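Local coordinates for putative hemin transport system, substrate-binding protein (Burkholderia cenocepacia, PDB 5Y8A), which probably captures heme in the periplasm, up to two stacked molecules in one cleft, and delivers it to an ABC transporter for import, at residues Y53-S58 / S73-P78. Numbering follows the deposited sequence.
Sequences YQRALS and SAEAGP. With HEM (protoporphyrin IX containing Fe), chain C.
Arg55 and Glu75 meet beside a heme: the guanidinium lies flat over one pyrrole ring, NH1 3.2 Å from heme C1C, while Glu75 covers its opposite face, CB 3.4 Å from Arg55 NH2. The arginine chain, extended through chi2 and bent at chi3 (132°), lays the group along the porphyrin, consistent with a cation-pi contact. Glu75 OE2 is 4.4 Å from Arg55 NH1 and well out of the guanidinium plane, so the two are related by charge and not by a salt bridge. Tyr53 supplies the axial ligand, its OH 2.1 Å from the heme iron. One face of its ring leans over the porphyrin; CG of Gln54 lies over the rim of the other. Gln54 starts with CG wedged between its backbone N and carbonyl carbon (chi1 68°), then runs extended to bring NE2 to Tyr53 OH, 3.1 Å away and almost in the amide plane. The far end of the same amide turns toward Glu75, whose carboxylate stands nearly perpendicular to it (87°). Behind these side chains the two loops are laced by backbone bonds, Gly77 N to Gln54 O (2.9 Å) and Leu57 N to Gly77 O (2.8 Å), next to the cis peptide before Pro78; Leu57 CD1 and Ala76 CB pack together, and both residues rest on Ile11 of strand 6-11. The site belongs to the lobe built on the parallel sheet of strands 6-11, 30-35, 69-73 and 91-95, facing the cleft of a periplasmic binding protein. Chemically, Tyr53 is a first-shell ligand whose oxygen also accepts the Gln54 amide, which together with the nearby Arg55 cation would probably favour a phenolate-like oxygen on the iron.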
loop_
_atom_site.group_PDB
_atom_site.type_symbol
_atom_site.label_atom_id
_atom_site.label_comp_id
_atom_site.label_asym_id
_atom_site.label_seq_id
_atom_site.Cartn_x
_atom_site.Cartn_y
_atom_site.Cartn_z
ATOM N N TYR A 53 3.538 15.522 -4.391
ATOM C CA TYR A 53 3.531 14.078 -4.491
ATOM C C TYR A 53 4.945 13.526 -4.231
ATOM O O TYR A 53 5.956 14.166 -4.539
ATOM C CB TYR A 53 2.985 13.659 -5.867
ATOM C CG TYR A 53 3.192 12.203 -6.103
ATOM C CD1 TYR A 53 2.583 11.264 -5.281
ATOM C CD2 TYR A 53 4.060 11.764 -7.080
ATOM C CE1 TYR A 53 2.810 9.934 -5.449
ATOM C CE2 TYR A 53 4.298 10.432 -7.258
ATOM C CZ TYR A 53 3.666 9.529 -6.452
ATOM O OH TYR A 53 3.954 8.229 -6.606
ATOM N N GLN A 54 5.004 12.331 -3.644
ATOM C CA GLN A 54 6.267 11.756 -3.173
ATOM C C GLN A 54 7.378 11.706 -4.231
ATOM O O GLN A 54 8.555 11.851 -3.888
ATOM C CB GLN A 54 6.019 10.354 -2.635
ATOM C CG GLN A 54 5.619 9.335 -3.691
ATOM C CD GLN A 54 5.376 7.962 -3.105
ATOM O OE1 GLN A 54 5.675 7.728 -1.924
ATOM N NE2 GLN A 54 4.809 7.041 -3.918
ATOM N N ARG A 55 7.053 11.495 -5.505
ATOM C CA ARG A 55 8.090 11.477 -6.529
ATOM C C ARG A 55 8.258 12.826 -7.230
ATOM O O ARG A 55 9.057 12.923 -8.159
ATOM C CB ARG A 55 7.790 10.381 -7.565
ATOM C CG ARG A 55 7.508 9.019 -6.942
ATOM C CD ARG A 55 7.116 7.962 -7.977
ATOM N NE ARG A 55 7.881 6.731 -7.783
ATOM C CZ ARG A 55 7.633 5.824 -6.842
ATOM N NH1 ARG A 55 6.627 5.986 -5.992
ATOM N NH2 ARG A 55 8.403 4.750 -6.750
ATOM N N ALA A 56 7.548 13.867 -6.800
ATOM C CA ALA A 56 7.628 15.187 -7.407
ATOM C C ALA A 56 7.744 16.230 -6.313
ATOM O O ALA A 56 6.980 17.190 -6.250
ATOM C CB ALA A 56 6.410 15.493 -8.290
ATOM N N LEU A 57 8.693 16.025 -5.410
ATOM C CA LEU A 57 8.811 16.896 -4.255
ATOM C C LEU A 57 9.309 18.265 -4.651
ATOM O O LEU A 57 10.219 18.401 -5.465
ATOM C CB LEU A 57 9.775 16.313 -3.236
ATOM C CG LEU A 57 9.245 15.055 -2.601
ATOM C CD1 LEU A 57 10.257 14.612 -1.553
ATOM C CD2 LEU A 57 7.869 15.335 -2.003
ATOM N N SER A 58 8.736 19.275 -4.019
ATOM C CA SER A 58 9.286 20.618 -4.059
ATOM C C SER A 58 10.260 20.766 -2.892
ATOM O O SER A 58 9.862 20.635 -1.734
ATOM C CB SER A 58 8.141 21.630 -3.985
ATOM O OG SER A 58 8.599 22.949 -3.817
ATOM N N SER A 73 10.468 7.756 2.182
ATOM C CA SER A 73 10.593 6.485 1.495
ATOM C C SER A 73 11.724 6.583 0.480
ATOM O O SER A 73 12.009 7.655 -0.071
ATOM C CB SER A 73 9.279 6.091 0.826
ATOM O OG SER A 73 8.938 6.999 -0.198
ATOM N N ALA A 74 12.418 5.460 0.277
ATOM C CA ALA A 74 13.481 5.418 -0.722
ATOM C C ALA A 74 12.984 5.842 -2.099
ATOM O O ALA A 74 13.785 6.259 -2.938
ATOM C CB ALA A 74 14.092 4.010 -0.777
ATOM N N GLU A 75 11.676 5.771 -2.328
ATOM C CA GLU A 75 11.021 6.211 -3.545
ATOM C C GLU A 75 10.844 7.727 -3.625
ATOM O O GLU A 75 10.365 8.221 -4.647
ATOM C CB GLU A 75 9.654 5.522 -3.644
ATOM C CG GLU A 75 9.335 4.603 -2.447
ATOM C CD GLU A 75 7.918 4.791 -1.895
ATOM O OE1 GLU A 75 7.229 3.782 -1.627
ATOM O OE2 GLU A 75 7.499 5.956 -1.716
ATOM N N ALA A 76 11.194 8.473 -2.581
ATOM C CA ALA A 76 10.984 9.918 -2.594
ATOM C C ALA A 76 11.898 10.565 -3.624
ATOM O O ALA A 76 13.049 10.165 -3.779
ATOM C CB ALA A 76 11.251 10.515 -1.216
ATOM N N GLY A 77 11.379 11.557 -4.344
ATOM C CA GLY A 77 12.155 12.192 -5.381
ATOM C C GLY A 77 11.554 13.492 -5.873
ATOM O O GLY A 77 10.542 13.965 -5.352
ATOM N N PRO A 78 12.169 14.102 -6.908
ATOM C CA PRO A 78 13.338 13.596 -7.646
ATOM C C PRO A 78 14.651 13.741 -6.877
ATOM O O PRO A 78 14.714 14.466 -5.883
ATOM C CB PRO A 78 13.354 14.467 -8.917
ATOM C CG PRO A 78 12.727 15.769 -8.478
ATOM C CD PRO A 78 11.673 15.384 -7.458
HETATM C CHA HEM C . 0.799 9.660 -8.950
HETATM C CHB HEM C . 0.107 6.964 -4.987
HETATM C CHC HEM C . 3.785 4.089 -6.280
HETATM C CHD HEM C . 4.392 6.703 -10.325
HETATM C C1A HEM C . 0.303 9.199 -7.741
HETATM C C2A HEM C . -0.730 9.833 -6.927
HETATM C C3A HEM C . -0.918 9.083 -5.841
HETATM C C4A HEM C . -0.015 7.955 -5.924
HETATM C CMA HEM C . -1.909 9.349 -4.686
HETATM C CAA HEM C . -1.487 11.144 -7.275
HETATM C CBA HEM C . -1.142 12.251 -6.276
HETATM C CGA HEM C . -2.120 13.381 -6.451
HETATM O O1A HEM C . -3.018 13.528 -5.576
HETATM O O2A HEM C . -2.003 14.118 -7.472
HETATM C C1B HEM C . 1.080 5.989 -4.973
HETATM C C2B HEM C . 1.306 5.060 -3.887
HETATM C C3B HEM C . 2.331 4.269 -4.241
HETATM C C4B HEM C . 2.764 4.664 -5.565
HETATM C CMB HEM C . 0.488 5.066 -2.571
HETATM C CAB HEM C . 2.983 3.096 -3.468
HETATM C CBB HEM C . 2.397 2.475 -2.437
HETATM C C1C HEM C . 4.256 4.544 -7.489
HETATM C C2C HEM C . 5.345 3.954 -8.229
HETATM C C3C HEM C . 5.526 4.680 -9.348
HETATM C C4C HEM C . 4.541 5.741 -9.349
HETATM C CMC HEM C . 6.103 2.705 -7.715
HETATM C CAC HEM C . 6.542 4.501 -10.501
HETATM C CBC HEM C . 7.434 3.507 -10.535
HETATM C C1D HEM C . 3.506 7.761 -10.297
HETATM C C2D HEM C . 3.433 8.843 -11.252
HETATM C C3D HEM C . 2.451 9.676 -10.883
HETATM C C4D HEM C . 1.853 9.140 -9.671
HETATM C CMD HEM C . 4.351 8.997 -12.485
HETATM C CAD HEM C . 2.040 10.958 -11.648
HETATM C CBD HEM C . 1.954 12.178 -10.733
HETATM C CGD HEM C . 0.647 12.897 -10.972
HETATM O O1D HEM C . 0.255 13.753 -10.135
HETATM O O2D HEM C . -0.012 12.600 -11.998
HETATM N NA HEM C . 0.719 8.053 -7.090
HETATM N NB HEM C . 1.990 5.723 -5.983
HETATM N NC HEM C . 3.788 5.628 -8.198
HETATM N ND HEM C . 2.527 7.980 -9.352
HETATM FE FE HEM C . 2.523 7.024 -7.591
#